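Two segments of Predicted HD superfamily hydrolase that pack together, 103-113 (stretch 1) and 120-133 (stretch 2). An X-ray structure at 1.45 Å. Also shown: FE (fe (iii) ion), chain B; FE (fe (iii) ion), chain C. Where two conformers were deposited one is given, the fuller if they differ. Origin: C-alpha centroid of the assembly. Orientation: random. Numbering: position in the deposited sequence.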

# COMPACT_ATOMS: atom_id res chain seq x y z
N ALA A 103 8.95 -22.84 -31.25
CA ALA A 103 10.37 -22.59 -30.93
C ALA A 103 10.52 -21.21 -30.31
O ALA A 103 11.29 -21.04 -29.38
CB ALA A 103 11.19 -22.72 -32.16
N GLU A 104 9.81 -20.23 -30.80
CA GLU A 104 9.97 -18.88 -30.27
C GLU A 104 9.45 -18.80 -28.84
O GLU A 104 10.05 -18.18 -27.96
CB GLU A 104 9.30 -17.79 -31.16
CG GLU A 104 9.42 -16.39 -30.55
CD GLU A 104 9.20 -15.25 -31.54
OE1 GLU A 104 9.26 -15.50 -32.75
OE2 GLU A 104 9.02 -14.09 -31.09
N VAL A 105 8.26 -19.34 -28.61
CA VAL A 105 7.71 -19.34 -27.27
C VAL A 105 8.61 -20.09 -26.30
O VAL A 105 8.85 -19.62 -25.16
CB VAL A 105 6.26 -19.92 -27.22
CG1 VAL A 105 5.76 -20.12 -25.80
CG2 VAL A 105 5.33 -19.01 -27.99
N SER A 106 9.06 -21.27 -26.72
CA SER A 106 9.92 -22.08 -25.87
C SER A 106 11.24 -21.33 -25.51
O SER A 106 11.61 -21.31 -24.33
CB SER A 106 10.18 -23.45 -26.50
OG SER A 106 8.96 -24.17 -26.66
N LYS A 107 11.88 -20.69 -26.49
CA LYS A 107 13.14 -19.98 -26.29
C LYS A 107 12.84 -18.82 -25.36
O LYS A 107 13.67 -18.46 -24.48
CB LYS A 107 13.66 -19.46 -27.63
CG LYS A 107 15.03 -18.78 -27.50
CD LYS A 107 15.61 -18.32 -28.91
N ALA A 108 11.71 -18.15 -25.51
CA ALA A 108 11.40 -17.03 -24.63
C ALA A 108 11.33 -17.48 -23.20
O ALA A 108 11.81 -16.81 -22.28
CB ALA A 108 10.08 -16.38 -25.05
N ILE A 109 10.71 -18.60 -22.94
CA ILE A 109 10.60 -19.10 -21.58
C ILE A 109 11.97 -19.50 -21.07
O ILE A 109 12.35 -19.26 -19.93
CB ILE A 109 9.63 -20.30 -21.53
CG1 ILE A 109 8.20 -19.82 -21.90
CG2 ILE A 109 9.68 -21.03 -20.15
CD1 ILE A 109 7.20 -20.96 -22.13
N ARG A 110 12.72 -20.13 -21.94
CA ARG A 110 14.05 -20.60 -21.56
C ARG A 110 14.95 -19.47 -21.13
O ARG A 110 15.81 -19.65 -20.24
CB ARG A 110 14.68 -21.33 -22.73
CG ARG A 110 16.01 -22.01 -22.41
CD ARG A 110 16.53 -22.73 -23.63
NE ARG A 110 15.61 -23.77 -24.06
CZ ARG A 110 15.67 -25.06 -23.72
NH1 ARG A 110 16.64 -25.53 -22.92
NH2 ARG A 110 14.73 -25.89 -24.21
N SER A 111 14.77 -18.30 -21.73
CA SER A 111 15.62 -17.12 -21.48
C SER A 111 15.14 -16.15 -20.42
O SER A 111 15.83 -15.17 -20.10
CB SER A 111 15.75 -16.32 -22.78
OG SER A 111 16.16 -17.14 -23.85
N HIS A 112 13.95 -16.37 -19.85
CA HIS A 112 13.34 -15.35 -19.02
C HIS A 112 13.96 -14.92 -17.70
O HIS A 112 13.68 -13.82 -17.26
CB HIS A 112 11.82 -15.61 -18.84
CG HIS A 112 11.47 -16.49 -17.67
ND1 HIS A 112 11.34 -17.86 -17.77
CD2 HIS A 112 11.17 -16.17 -16.39
CE1 HIS A 112 10.99 -18.34 -16.58
NE2 HIS A 112 10.88 -17.34 -15.73
N ARG A 113 14.80 -15.75 -17.11
CA ARG A 113 15.45 -15.33 -15.85
C ARG A 113 16.61 -14.35 -16.08
O ARG A 113 17.25 -14.41 -17.13
CB ARG A 113 15.99 -16.51 -15.07
CG ARG A 113 15.04 -17.57 -14.68
CD ARG A 113 15.28 -17.88 -13.19
NE ARG A 113 15.53 -19.28 -12.90
CZ ARG A 113 15.46 -19.82 -11.69
NH1 ARG A 113 15.10 -19.08 -10.62
NH2 ARG A 113 15.71 -21.11 -11.52
N PRO A 120 17.34 -12.54 -23.46
CA PRO A 120 16.45 -13.00 -24.52
C PRO A 120 16.90 -12.45 -25.88
O PRO A 120 17.46 -11.35 -25.92
CB PRO A 120 15.11 -12.36 -24.18
CG PRO A 120 15.21 -11.78 -22.88
CD PRO A 120 16.64 -11.73 -22.44
N THR A 121 16.60 -13.17 -26.95
CA THR A 121 16.97 -12.74 -28.30
C THR A 121 15.80 -12.46 -29.21
O THR A 121 15.94 -11.79 -30.25
CB THR A 121 17.86 -13.79 -28.96
OG1 THR A 121 17.24 -15.08 -28.90
CG2 THR A 121 19.24 -13.82 -28.27
N SER A 122 14.60 -12.92 -28.84
CA SER A 122 13.44 -12.68 -29.67
C SER A 122 12.56 -11.59 -29.09
O SER A 122 12.67 -11.23 -27.92
CB SER A 122 12.58 -13.94 -29.80
OG SER A 122 11.95 -14.31 -28.57
N LEU A 123 11.66 -11.08 -29.91
CA LEU A 123 10.72 -10.08 -29.46
C LEU A 123 9.85 -10.69 -28.34
O LEU A 123 9.59 -10.05 -27.33
CB LEU A 123 9.80 -9.60 -30.57
CG LEU A 123 10.46 -8.81 -31.71
CD1 LEU A 123 9.47 -8.58 -32.84
CD2 LEU A 123 10.98 -7.50 -31.19
N THR A 124 9.41 -11.92 -28.52
CA THR A 124 8.59 -12.57 -27.49
C THR A 124 9.38 -12.68 -26.19
O THR A 124 8.84 -12.39 -25.13
CB THR A 124 8.10 -13.95 -27.94
OG1 THR A 124 7.33 -13.84 -29.14
CG2 THR A 124 7.21 -14.59 -26.87
N GLY A 125 10.67 -13.01 -26.26
CA GLY A 125 11.44 -13.13 -25.04
C GLY A 125 11.68 -11.81 -24.32
O GLY A 125 11.64 -11.77 -23.11
N LYS A 126 11.86 -10.75 -25.07
CA LYS A 126 12.04 -9.43 -24.54
C LYS A 126 10.76 -8.95 -23.87
O LYS A 126 10.78 -8.41 -22.75
CB LYS A 126 12.54 -8.49 -25.63
CG LYS A 126 14.04 -8.81 -25.96
CD LYS A 126 14.55 -7.93 -27.10
CE LYS A 126 15.91 -8.41 -27.64
NZ LYS A 126 16.23 -7.81 -28.99
N ILE A 127 9.63 -9.11 -24.54
CA ILE A 127 8.34 -8.74 -23.99
C ILE A 127 8.05 -9.54 -22.73
O ILE A 127 7.63 -8.97 -21.71
CB ILE A 127 7.22 -8.95 -25.01
CG1 ILE A 127 7.39 -7.93 -26.14
CG2 ILE A 127 5.84 -8.86 -24.36
CD1 ILE A 127 6.49 -8.14 -27.30
N LEU A 128 8.36 -10.83 -22.75
CA LEU A 128 8.10 -11.69 -21.60
C LEU A 128 8.90 -11.23 -20.41
O LEU A 128 8.37 -11.12 -19.31
CB LEU A 128 8.44 -13.16 -21.90
CG LEU A 128 8.33 -14.10 -20.71
CD1 LEU A 128 6.90 -14.10 -20.10
CD2 LEU A 128 8.74 -15.49 -21.10
N GLN A 129 10.21 -11.00 -20.62
CA GLN A 129 11.04 -10.54 -19.54
C GLN A 129 10.58 -9.21 -18.99
O GLN A 129 10.48 -9.06 -17.77
CB GLN A 129 12.49 -10.51 -19.96
CG GLN A 129 13.38 -10.28 -18.80
CD GLN A 129 14.84 -10.60 -19.14
OE1 GLN A 129 15.50 -9.87 -19.87
NE2 GLN A 129 15.34 -11.69 -18.59
N ASP A 130 10.18 -8.27 -19.84
CA ASP A 130 9.66 -7.03 -19.37
C ASP A 130 8.40 -7.24 -18.53
O ASP A 130 8.24 -6.63 -17.47
CB ASP A 130 9.29 -6.10 -20.52
CG ASP A 130 10.48 -5.44 -21.19
OD1 ASP A 130 11.66 -5.58 -20.71
OD2 ASP A 130 10.22 -4.72 -22.20
N ALA A 131 7.48 -8.02 -19.05
CA ALA A 131 6.20 -8.29 -18.41
C ALA A 131 6.37 -8.93 -17.02
O ALA A 131 5.64 -8.61 -16.05
CB ALA A 131 5.38 -9.20 -19.30
N ASP A 132 7.35 -9.82 -16.93
CA ASP A 132 7.67 -10.54 -15.69
C ASP A 132 8.25 -9.54 -14.70
O ASP A 132 7.77 -9.42 -13.54
CB ASP A 132 8.69 -11.62 -16.00
CG ASP A 132 8.95 -12.58 -14.84
OD1 ASP A 132 7.96 -12.97 -14.16
OD2 ASP A 132 10.13 -12.94 -14.65
N ARG A 133 9.23 -8.76 -15.15
CA ARG A 133 9.92 -7.86 -14.22
C ARG A 133 9.06 -6.71 -13.78
O ARG A 133 9.21 -6.22 -12.64
CB ARG A 133 11.26 -7.38 -14.78
CG ARG A 133 12.23 -8.50 -15.03
CD ARG A 133 13.48 -8.10 -15.76
NE ARG A 133 14.22 -7.11 -14.98
CZ ARG A 133 14.27 -5.79 -15.20
NH1 ARG A 133 13.70 -5.21 -16.26
NH2 ARG A 133 14.96 -5.04 -14.36
FE FE B . 10.24 -17.30 -13.61
FE FE C . 7.58 -14.94 -13.44
O HOH W 1 12.62 -14.12 -21.90
O HOH W 2 17.67 -16.32 -26.16
O HOH W 3 12.43 -12.02 -15.70
O HOH W 4 9.51 -15.48 -13.96

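The two helices, 103-111 and 123-133, run in broadly the same direction, with 40° between their N-to-C axes and a closest approach of 8.1 Å. The tightest point lies where Ala 108 meets Gly 125, their CA atoms 3.9 Å apart. With no side chain at Gly 125, Ala 108 CB comes to 3.5 Å from Gly 125 CA. An ideal CB on Gly 125 would point toward stretch 1, 3.6 Å from Ala 108 CA, but its clash would be with Pro 120 CB, at 3.0 Å. Apolar packing continues through Leu 128, whose CD2 lies 4.3 Å from Ala 108 CB, 4.4 Å from Ile 109 CG1 and 3.8 Å from His 112 CB.

Polar bonds hold the contact on both sides of this point along the chain. At the start of the second helix, Thr 124 OG1 donates to Glu 104 OE2 at 2.6 Å. The same carboxylate oxygen receives a weak bond from Thr 124 N, 3.4 Å from OE2 with an angle of 149°, while Glu 104 OE1 is satisfied elsewhere in the structure. The neighbouring amide is capped locally: Gly 125 N donates to Ser 122 OG at 2.9 Å and 154°, which supplies an acceptor that the first turn of a helix lacks.

Farther along, Gln 129 NE2 donates to His 112 O at 3.0 Å and 163°; Gln 129 OE1 is bonded elsewhere in the structure. His 112 O also accepts from water 3, whose O is 2.7 Å away and which donates as well to Asp 132 OD2 at 2.7 Å.

Water also serves carbonyls within the packed surface. Water 1 donates to Ala 108 O and to Gly 125 O, its O 2.8 Å from each. Gly 125 O is already the acceptor for Gln 129 N at 3.0 Å, so the water adds to the helical bond without replacing it. Ser 111 OG donates to Lys 107 O at 2.9 Å and accepts from water 2, whose O is 2.9 Å from it and 3.0 Å from Thr 121 OG1.

The imidazole of His 112 uses both nitrogens. ND1 donates to Ile 109 O at 2.8 Å and 159°, leaving His 112 NE2 to bind FE of chain B at 2.2 Å. Asp 132 OD1 binds FE of chain C at 2.1 Å. Water 4 bridges the metals, its O 2.0 Å from FE of chain B and 2.1 Å from FE of chain C, and donates to Asp 132 OD2 at 2.7 Å.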